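Local atomic coordinates of protein Kinase A (Toxoplasma gondii, PDB entry 5J3U), a protein that binds cyclic AMP in two successive cyclic nucleotide-binding domains and, as a regulatory chain of protein kinase A, probably holds the catalytic subunit inhibited. Residues F180-T191 against N226-C237; V141-A149 against L246-K257. All coordinates share one frame; numbering follows the deposited sequence. Where two conformers were deposited one is given.

Interaction 1: F180-T191 against N226-C237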
loop_
_atom_site.group_PDB
_atom_site.type_symbol
_atom_site.label_atom_id
_atom_site.label_comp_id
_atom_site.label_asym_id
_atom_site.label_seq_id
_atom_site.Cartn_x
_atom_site.Cartn_y
_atom_site.Cartn_z
ATOM N N PHE A 180 6.254 8.780 0.092
ATOM C CA PHE A 180 7.245 8.998 1.156
ATOM C C PHE A 180 7.960 7.667 1.354
ATOM O O PHE A 180 7.289 6.641 1.340
ATOM C CB PHE A 180 6.518 9.447 2.433
ATOM C CG PHE A 180 7.384 9.548 3.669
ATOM C CD1 PHE A 180 8.397 10.457 3.762
ATOM C CD2 PHE A 180 7.161 8.699 4.752
ATOM C CE1 PHE A 180 9.151 10.588 4.906
ATOM C CE2 PHE A 180 7.872 8.854 5.919
ATOM C CZ PHE A 180 8.878 9.773 6.019
ATOM N N TYR A 181 9.298 7.702 1.487
ATOM C CA TYR A 181 10.136 6.532 1.598
ATOM C C TYR A 181 10.962 6.461 2.897
ATOM O O TYR A 181 11.390 7.473 3.453
ATOM C CB TYR A 181 11.125 6.511 0.422
ATOM C CG TYR A 181 10.511 6.425 -0.937
ATOM C CD1 TYR A 181 10.162 5.215 -1.498
ATOM C CD2 TYR A 181 10.276 7.586 -1.676
ATOM C CE1 TYR A 181 9.609 5.146 -2.777
ATOM C CE2 TYR A 181 9.700 7.530 -2.915
ATOM C CZ TYR A 181 9.384 6.324 -3.473
ATOM O OH TYR A 181 8.837 6.238 -4.730
ATOM N N ILE A 182 11.075 5.269 3.459
ATOM C CA ILE A 182 11.977 4.989 4.549
ATOM C C ILE A 182 12.835 3.765 4.133
ATOM O O ILE A 182 12.316 2.743 3.632
ATOM C CB ILE A 182 11.248 4.664 5.846
ATOM C CG1 ILE A 182 10.050 5.628 6.085
ATOM C CG2 ILE A 182 12.266 4.696 6.957
ATOM C CD1 ILE A 182 9.151 5.202 7.248
ATOM N N VAL A 183 14.144 3.866 4.286
ATOM C CA VAL A 183 15.004 2.826 3.863
ATOM C C VAL A 183 14.899 1.725 4.933
ATOM O O VAL A 183 15.223 1.957 6.100
ATOM C CB VAL A 183 16.485 3.277 3.791
ATOM C CG1 VAL A 183 17.369 2.127 3.425
ATOM C CG2 VAL A 183 16.696 4.428 2.775
ATOM N N GLU A 184 14.514 0.549 4.511
ATOM C CA GLU A 184 14.476 -0.624 5.431
ATOM C C GLU A 184 15.858 -1.269 5.583
ATOM O O GLU A 184 16.261 -1.639 6.690
ATOM C CB GLU A 184 13.521 -1.691 4.891
ATOM C CG GLU A 184 12.084 -1.241 4.747
ATOM C CD GLU A 184 11.141 -2.340 4.210
ATOM O OE1 GLU A 184 11.182 -3.467 4.816
ATOM O OE2 GLU A 184 10.359 -2.061 3.238
ATOM N N GLU A 185 16.544 -1.456 4.458
ATOM C CA GLU A 185 17.889 -2.014 4.384
ATOM C C GLU A 185 18.562 -1.479 3.122
ATOM O O GLU A 185 17.876 -1.111 2.160
ATOM C CB GLU A 185 17.869 -3.550 4.292
ATOM C CG GLU A 185 17.255 -4.304 5.458
ATOM C CD GLU A 185 17.574 -5.815 5.365
ATOM O OE1 GLU A 185 18.677 -6.223 5.780
ATOM O OE2 GLU A 185 16.722 -6.559 4.882
ATOM N N GLY A 186 19.896 -1.528 3.090
ATOM C CA GLY A 186 20.667 -0.996 1.980
ATOM C C GLY A 186 20.944 0.476 2.086
ATOM O O GLY A 186 20.961 1.040 3.151
ATOM N N SER A 187 21.159 1.119 0.945
ATOM C CA SER A 187 21.719 2.432 0.937
ATOM C C SER A 187 21.272 3.193 -0.303
ATOM O O SER A 187 20.939 2.595 -1.321
ATOM C CB SER A 187 23.261 2.317 0.953
ATOM O OG SER A 187 23.901 3.571 1.089
ATOM N N ALA A 188 21.325 4.495 -0.212
ATOM C CA ALA A 188 20.979 5.403 -1.349
ATOM C C ALA A 188 21.716 6.662 -1.191
ATOM O O ALA A 188 22.253 6.965 -0.109
ATOM C CB ALA A 188 19.473 5.676 -1.413
ATOM N N VAL A 189 21.785 7.430 -2.289
ATOM C CA VAL A 189 22.352 8.742 -2.291
ATOM C C VAL A 189 21.368 9.755 -2.922
ATOM O O VAL A 189 20.669 9.421 -3.860
ATOM C CB VAL A 189 23.707 8.808 -3.046
ATOM C CG1 VAL A 189 24.705 7.896 -2.291
ATOM C CG2 VAL A 189 23.556 8.349 -4.487
ATOM N N ALA A 190 21.318 10.927 -2.338
ATOM C CA ALA A 190 20.585 12.064 -2.907
ATOM C C ALA A 190 21.586 12.906 -3.678
ATOM O O ALA A 190 22.647 13.287 -3.122
ATOM C CB ALA A 190 19.975 12.887 -1.814
ATOM N N THR A 191 21.210 13.260 -4.898
ATOM C CA THR A 191 22.013 14.215 -5.700
ATOM C C THR A 191 21.064 15.297 -6.137
ATOM O O THR A 191 19.876 15.026 -6.424
ATOM C CB THR A 191 22.692 13.524 -6.895
ATOM O OG1 THR A 191 21.751 13.160 -7.915
ATOM C CG2 THR A 191 23.391 12.268 -6.481
ATOM N N ASN A 226 17.337 14.024 -6.824
ATOM C CA ASN A 226 17.349 12.636 -7.175
ATOM C C ASN A 226 17.665 11.841 -5.923
ATOM O O ASN A 226 18.461 12.318 -5.107
ATOM C CB ASN A 226 18.415 12.313 -8.203
ATOM C CG ASN A 226 18.284 13.185 -9.418
ATOM O OD1 ASN A 226 17.257 13.094 -10.117
ATOM N ND2 ASN A 226 19.277 14.069 -9.662
ATOM N N VAL A 227 17.062 10.674 -5.795
ATOM C CA VAL A 227 17.528 9.649 -4.787
ATOM C C VAL A 227 17.782 8.369 -5.540
ATOM O O VAL A 227 16.873 7.820 -6.212
ATOM C CB VAL A 227 16.599 9.488 -3.563
ATOM C CG1 VAL A 227 17.221 8.466 -2.583
ATOM C CG2 VAL A 227 16.321 10.837 -2.898
ATOM N N ILE A 228 19.036 7.886 -5.466
ATOM C CA ILE A 228 19.487 6.803 -6.271
ATOM C C ILE A 228 19.971 5.619 -5.381
ATOM O O ILE A 228 20.715 5.850 -4.456
ATOM C CB ILE A 228 20.708 7.264 -7.129
ATOM C CG1 ILE A 228 20.343 8.489 -8.020
ATOM C CG2 ILE A 228 21.175 6.109 -7.988
ATOM C CD1 ILE A 228 21.559 9.254 -8.505
ATOM N N ALA A 229 19.564 4.410 -5.698
ATOM C CA ALA A 229 19.999 3.240 -4.883
ATOM C C ALA A 229 21.532 3.072 -5.042
ATOM O O ALA A 229 22.075 3.227 -6.145
ATOM C CB ALA A 229 19.302 2.001 -5.332
ATOM N N HIS A 230 22.189 2.787 -3.933
ATOM C CA HIS A 230 23.658 2.687 -3.844
ATOM C C HIS A 230 23.952 1.264 -3.332
ATOM O O HIS A 230 23.747 0.999 -2.176
ATOM C CB HIS A 230 24.161 3.736 -2.868
ATOM C CG HIS A 230 25.640 3.717 -2.671
ATOM N ND1 HIS A 230 26.520 3.992 -3.696
ATOM C CD2 HIS A 230 26.397 3.490 -1.571
ATOM C CE1 HIS A 230 27.763 3.901 -3.233
ATOM N NE2 HIS A 230 27.716 3.594 -1.950
ATOM N N GLY A 231 24.440 0.398 -4.210
ATOM C CA GLY A 231 24.569 -1.036 -3.910
ATOM C C GLY A 231 23.278 -1.776 -4.142
ATOM O O GLY A 231 23.115 -2.520 -5.098
ATOM N N ILE A 232 22.345 -1.548 -3.233
ATOM C CA ILE A 232 21.019 -2.062 -3.301
ATOM C C ILE A 232 20.210 -1.315 -2.222
ATOM O O ILE A 232 20.762 -0.847 -1.241
ATOM C CB ILE A 232 20.990 -3.586 -3.118
ATOM C CG1 ILE A 232 19.576 -4.119 -3.346
ATOM C CG2 ILE A 232 21.487 -4.028 -1.739
ATOM C CD1 ILE A 232 19.476 -5.615 -3.550
ATOM N N CYS A 233 18.908 -1.133 -2.429
ATOM C CA CYS A 233 18.113 -0.419 -1.472
ATOM C C CYS A 233 16.728 -1.006 -1.416
ATOM O O CYS A 233 16.053 -1.118 -2.450
ATOM C CB CYS A 233 18.021 1.053 -1.865
ATOM S SG CYS A 233 17.360 2.099 -0.560
ATOM N N LYS A 234 16.286 -1.342 -0.219
ATOM C CA LYS A 234 14.916 -1.839 0.053
ATOM C C LYS A 234 14.192 -0.768 0.819
ATOM O O LYS A 234 14.652 -0.395 1.905
ATOM C CB LYS A 234 14.968 -3.115 0.891
ATOM C CG LYS A 234 13.598 -3.711 1.160
ATOM C CD LYS A 234 13.635 -4.764 2.253
ATOM C CE LYS A 234 14.285 -6.009 1.836
ATOM N NZ LYS A 234 14.302 -6.934 3.026
ATOM N N VAL A 235 13.098 -0.234 0.255
ATOM C CA VAL A 235 12.405 0.883 0.820
ATOM C C VAL A 235 10.967 0.520 1.164
ATOM O O VAL A 235 10.293 -0.245 0.449
ATOM C CB VAL A 235 12.351 2.168 -0.077
ATOM C CG1 VAL A 235 13.670 2.889 -0.033
ATOM C CG2 VAL A 235 11.904 1.849 -1.487
ATOM N N ALA A 236 10.547 1.022 2.303
ATOM C CA ALA A 236 9.142 1.109 2.682
ATOM C C ALA A 236 8.573 2.373 2.058
ATOM O O ALA A 236 9.211 3.470 2.143
ATOM C CB ALA A 236 8.994 1.118 4.193
ATOM N N CYS A 237 7.330 2.276 1.584
ATOM C CA CYS A 237 6.714 3.322 0.738
ATOM C C CYS A 237 5.339 3.643 1.303
ATOM O O CYS A 237 4.558 2.719 1.525
ATOM C CB CYS A 237 6.526 2.803 -0.688
ATOM S SG CYS A 237 8.011 2.112 -1.423
#

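Interaction 2: V141-A149 against L246-K257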
loop_
_atom_site.group_PDB
_atom_site.type_symbol
_atom_site.label_atom_id
_atom_site.label_comp_id
_atom_site.label_asym_id
_atom_site.label_seq_id
_atom_site.Cartn_x
_atom_site.Cartn_y
_atom_site.Cartn_z
ATOM N N VAL A 141 12.404 3.770 13.791
ATOM C CA VAL A 141 12.518 4.928 12.903
ATOM C C VAL A 141 12.174 6.187 13.731
ATOM O O VAL A 141 11.014 6.442 14.045
ATOM C CB VAL A 141 11.562 4.754 11.707
ATOM C CG1 VAL A 141 11.472 5.996 10.831
ATOM C CG2 VAL A 141 11.942 3.530 10.864
ATOM N N HIS A 142 13.171 7.006 14.045
ATOM C CA HIS A 142 12.993 7.976 15.151
ATOM C C HIS A 142 12.068 9.142 14.937
ATOM O O HIS A 142 11.504 9.671 15.891
ATOM C CB HIS A 142 14.365 8.445 15.595
ATOM C CG HIS A 142 15.156 7.333 16.135
ATOM N ND1 HIS A 142 14.727 6.628 17.235
ATOM C CD2 HIS A 142 16.222 6.663 15.636
ATOM C CE1 HIS A 142 15.560 5.615 17.442
ATOM N NE2 HIS A 142 16.485 5.635 16.500
ATOM N N ILE A 143 11.845 9.480 13.692
ATOM C CA ILE A 143 10.899 10.526 13.383
ATOM C C ILE A 143 9.482 10.116 13.795
ATOM O O ILE A 143 8.630 10.978 14.044
ATOM C CB ILE A 143 11.006 10.877 11.876
ATOM C CG1 ILE A 143 10.423 12.251 11.611
ATOM C CG2 ILE A 143 10.411 9.820 10.954
ATOM C CD1 ILE A 143 11.430 13.328 11.804
ATOM N N LEU A 144 9.243 8.798 13.958
ATOM C CA LEU A 144 7.944 8.313 14.502
ATOM C C LEU A 144 7.925 8.075 16.015
ATOM O O LEU A 144 6.959 7.578 16.578
ATOM C CB LEU A 144 7.563 7.018 13.774
ATOM C CG LEU A 144 7.522 7.157 12.252
ATOM C CD1 LEU A 144 7.057 5.834 11.699
ATOM C CD2 LEU A 144 6.626 8.290 11.799
ATOM N N ASP A 145 8.976 8.464 16.725
ATOM C CA ASP A 145 9.056 8.175 18.144
ATOM C C ASP A 145 7.963 8.830 18.976
ATOM O O ASP A 145 7.673 8.357 20.051
ATOM C CB ASP A 145 10.451 8.537 18.732
ATOM C CG ASP A 145 11.527 7.560 18.333
ATOM O OD1 ASP A 145 11.206 6.472 17.773
ATOM O OD2 ASP A 145 12.718 7.895 18.567
ATOM N N GLY A 146 7.355 9.878 18.448
ATOM C CA GLY A 146 6.302 10.576 19.164
ATOM C C GLY A 146 4.959 9.912 19.059
ATOM O O GLY A 146 4.054 10.179 19.884
ATOM N N MET A 147 4.830 8.991 18.097
ATOM C CA MET A 147 3.538 8.323 17.874
ATOM C C MET A 147 3.325 7.305 18.958
ATOM O O MET A 147 4.290 6.722 19.451
ATOM C CB MET A 147 3.564 7.564 16.564
ATOM C CG MET A 147 3.497 8.451 15.349
ATOM S SD MET A 147 3.315 7.566 13.800
ATOM C CE MET A 147 2.900 8.946 12.678
ATOM N N ASP A 148 2.082 7.015 19.281
ATOM C CA ASP A 148 1.838 5.894 20.134
ATOM C C ASP A 148 1.742 4.626 19.240
ATOM O O ASP A 148 1.867 4.702 18.000
ATOM C CB ASP A 148 0.643 6.129 21.038
ATOM C CG ASP A 148 -0.696 6.187 20.303
ATOM O OD1 ASP A 148 -0.842 5.655 19.188
ATOM O OD2 ASP A 148 -1.644 6.758 20.881
ATOM N N ALA A 149 1.550 3.482 19.879
ATOM C CA ALA A 149 1.581 2.192 19.170
ATOM C C ALA A 149 0.511 2.091 18.167
ATOM O O ALA A 149 0.725 1.546 17.100
ATOM C CB ALA A 149 1.448 1.017 20.150
ATOM N N LEU A 246 -2.300 9.976 8.154
ATOM C CA LEU A 246 -1.795 9.123 9.224
ATOM C C LEU A 246 -0.584 9.673 9.989
ATOM O O LEU A 246 -0.330 9.234 11.122
ATOM C CB LEU A 246 -1.397 7.763 8.650
ATOM C CG LEU A 246 -2.454 6.921 7.947
ATOM C CD1 LEU A 246 -1.840 5.620 7.471
ATOM C CD2 LEU A 246 -3.618 6.634 8.882
ATOM N N MET A 247 0.152 10.623 9.416
ATOM C CA MET A 247 1.415 11.049 10.034
ATOM C C MET A 247 1.193 12.092 11.109
ATOM O O MET A 247 2.081 12.339 11.911
ATOM C CB MET A 247 2.420 11.555 8.996
ATOM C CG MET A 247 2.899 10.465 8.026
ATOM S SD MET A 247 4.123 9.363 8.820
ATOM C CE MET A 247 5.517 10.460 8.714
ATOM N N GLY A 248 -0.018 12.650 11.178
ATOM C CA GLY A 248 -0.294 13.628 12.239
ATOM C C GLY A 248 0.748 14.697 12.368
ATOM O O GLY A 248 1.228 15.241 11.373
ATOM N N SER A 249 1.117 15.018 13.598
ATOM C CA SER A 249 2.062 16.093 13.866
ATOM C C SER A 249 3.494 15.762 13.453
ATOM O O SER A 249 4.348 16.685 13.399
ATOM C CB SER A 249 1.979 16.560 15.355
ATOM O OG SER A 249 2.655 15.675 16.214
ATOM N N VAL A 250 3.769 14.509 13.063
ATOM C CA VAL A 250 5.093 14.223 12.464
ATOM C C VAL A 250 5.315 15.090 11.191
ATOM O O VAL A 250 6.436 15.431 10.862
ATOM C CB VAL A 250 5.312 12.743 12.176
ATOM C CG1 VAL A 250 6.701 12.525 11.590
ATOM C CG2 VAL A 250 5.145 11.930 13.442
ATOM N N GLN A 251 4.249 15.475 10.527
ATOM C CA GLN A 251 4.349 16.394 9.369
ATOM C C GLN A 251 4.943 17.736 9.738
ATOM O O GLN A 251 5.729 18.342 8.952
ATOM C CB GLN A 251 2.966 16.587 8.731
ATOM C CG GLN A 251 2.391 15.280 8.158
ATOM C CD GLN A 251 0.929 15.413 7.765
ATOM O OE1 GLN A 251 -0.003 15.052 8.541
ATOM N NE2 GLN A 251 0.705 15.921 6.581
ATOM N N ASP A 252 4.594 18.199 10.944
ATOM C CA ASP A 252 5.165 19.447 11.489
ATOM C C ASP A 252 6.615 19.273 11.823
ATOM O O ASP A 252 7.431 20.177 11.553
ATOM C CB ASP A 252 4.395 19.946 12.727
ATOM C CG ASP A 252 2.939 20.228 12.460
ATOM O OD1 ASP A 252 2.579 20.706 11.366
ATOM O OD2 ASP A 252 2.137 20.017 13.386
ATOM N N LEU A 253 6.979 18.131 12.412
ATOM C CA LEU A 253 8.403 17.850 12.661
ATOM C C LEU A 253 9.209 17.823 11.380
ATOM O O LEU A 253 10.325 18.301 11.354
ATOM C CB LEU A 253 8.621 16.513 13.375
ATOM C CG LEU A 253 8.019 16.228 14.726
ATOM C CD1 LEU A 253 8.370 14.798 15.138
ATOM C CD2 LEU A 253 8.559 17.205 15.774
ATOM N N LEU A 254 8.659 17.182 10.345
ATOM C CA LEU A 254 9.335 17.055 9.094
ATOM C C LEU A 254 9.497 18.423 8.435
ATOM O O LEU A 254 10.551 18.723 7.838
ATOM C CB LEU A 254 8.581 16.084 8.163
ATOM C CG LEU A 254 8.750 14.600 8.524
ATOM C CD1 LEU A 254 7.794 13.798 7.683
ATOM C CD2 LEU A 254 10.193 14.121 8.333
ATOM N N SER A 255 8.491 19.253 8.590
ATOM C CA SER A 255 8.504 20.595 8.011
ATOM C C SER A 255 9.593 21.446 8.669
ATOM O O SER A 255 10.389 22.131 7.995
ATOM C CB SER A 255 7.155 21.263 8.166
ATOM O OG SER A 255 7.095 22.331 7.263
ATOM N N LYS A 256 9.662 21.381 9.990
ATOM C CA LYS A 256 10.681 22.146 10.706
ATOM C C LYS A 256 12.105 21.618 10.430
ATOM O O LYS A 256 13.039 22.416 10.258
ATOM C CB LYS A 256 10.332 22.218 12.205
ATOM C CG LYS A 256 9.066 23.056 12.478
ATOM C CD LYS A 256 8.906 23.303 13.994
ATOM C CE LYS A 256 7.623 24.034 14.393
ATOM N NZ LYS A 256 6.497 23.073 14.551
ATOM N N LYS A 257 12.271 20.305 10.332
ATOM C CA LYS A 257 13.568 19.713 10.010
ATOM C C LYS A 257 14.064 19.990 8.587
ATOM O O LYS A 257 15.253 19.851 8.333
ATOM C CB LYS A 257 13.584 18.225 10.268
ATOM C CG LYS A 257 13.448 17.904 11.742
ATOM C CD LYS A 257 13.306 16.414 11.985
ATOM C CE LYS A 257 14.593 15.649 11.691
ATOM N NZ LYS A 257 15.763 16.121 12.513
#

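Interaction 1: F180-T191 against N226-C237
The carbonyl O of K234 takes two backbone N-H groups, a sound bond from E184 N at 2.8 Å and a weak one from E185 N at 3.4 Å, while K234 N returns a nearly straight bond (172°) to E185 O. Two residues thus face one: a classic beta bulge. K234 crosses E184 at a slant, CD 3.8 Å from OE1, and runs alongside E185, where a bend at chi3 (-72°) brings NZ to OE2, a 3.1 Å salt bridge on the anti lone pair. Across the corner, S187 N bonds to I232 O, and H230 N meets S187 O from above the carbonyl plane. At the far end N226 ND2 donates in its amide plane to T191 OG1 at 3.2 Å, while OD1 takes Q173 N. On the other arm C237 SG lies obliquely beside the Y181 ring, 3.7 Å from CE1. This bent antiparallel pairing belongs to the jelly-roll beta barrel of a cyclic nucleotide-binding domain. A190 and V227, a non-hydrogen-bonded pair, touch the bound cyclic AMP, and backbone bonds of V189-I228 and T191-N226 on either side hold them in register. E184, E185 and K234 gather at the corner, where E184 also reaches R130 and T161.

Interaction 2: V141-A149 against L246-K257
I143 and V250 cross at a slant, CG1 to CG1 at 3.7 Å, and the same V250 methyl also lies 3.5 Å from the carbonyl O of I143. With CG1 of I143 anti to the backbone N (chi1 -160°), the longer branch runs out over helix 250-257. There its CD1 meets CD2 of L254, which comes in at about a right angle, at 3.8 Å. Beyond it, CD1 slides past the oppositely running chain of K257, 3.6 Å from CD; this lysine offers its aliphatic part, and its NZ is engaged by E260. The other end of the contact is built on two methionines of unlike shape. M147 is extended beyond CG and pushes its CE among L246 O, M247 O at 3.6 Å and CG2 of V250 at 3.8 Å. M247 is bent at both chi2 and chi3, about -77° each, which folds its CE back to CD2 of L144 at 3.9 Å, the two side chains crossing roughly perpendicularly. V250 sits between the two groups, CG1 on the side chain of I143, CG2 between the carbonyl O of I143 and CE of M147. The 3-10 segment and following type I turn, consistent with the N3A motif of cyclic nucleotide-binding domains, pack against helix 250-257 and the turn before it. No hydrogen bond crosses the contact, so the fit rests on the shape of aliphatic and thioether groups.

In the fold
From the N terminus, the chain passes through the first cyclic nucleotide-binding domain and helix 116-138 before reaching 141-149. The second domain's barrel follows: strands 179-183 and 187-192 run out, and after helix 215-219 strands 226-229 and 232-239 return to pair with them, closing the loop of interaction 1. Helix 240-246 then leads to 246-257, which comes back to 141-149 and closes the wider loop of interaction 2, so interaction 1 is nested inside it. Their centres lie about 20 Å apart, yet F180 CE2 packs on M247 CE at 4.0 Å, and I182 CG2 on V141 CG2 at 4.1 Å. These touches tie strand 179-183 to the loop after helix 116-138 and the turn between helices 240-246 and 250-257.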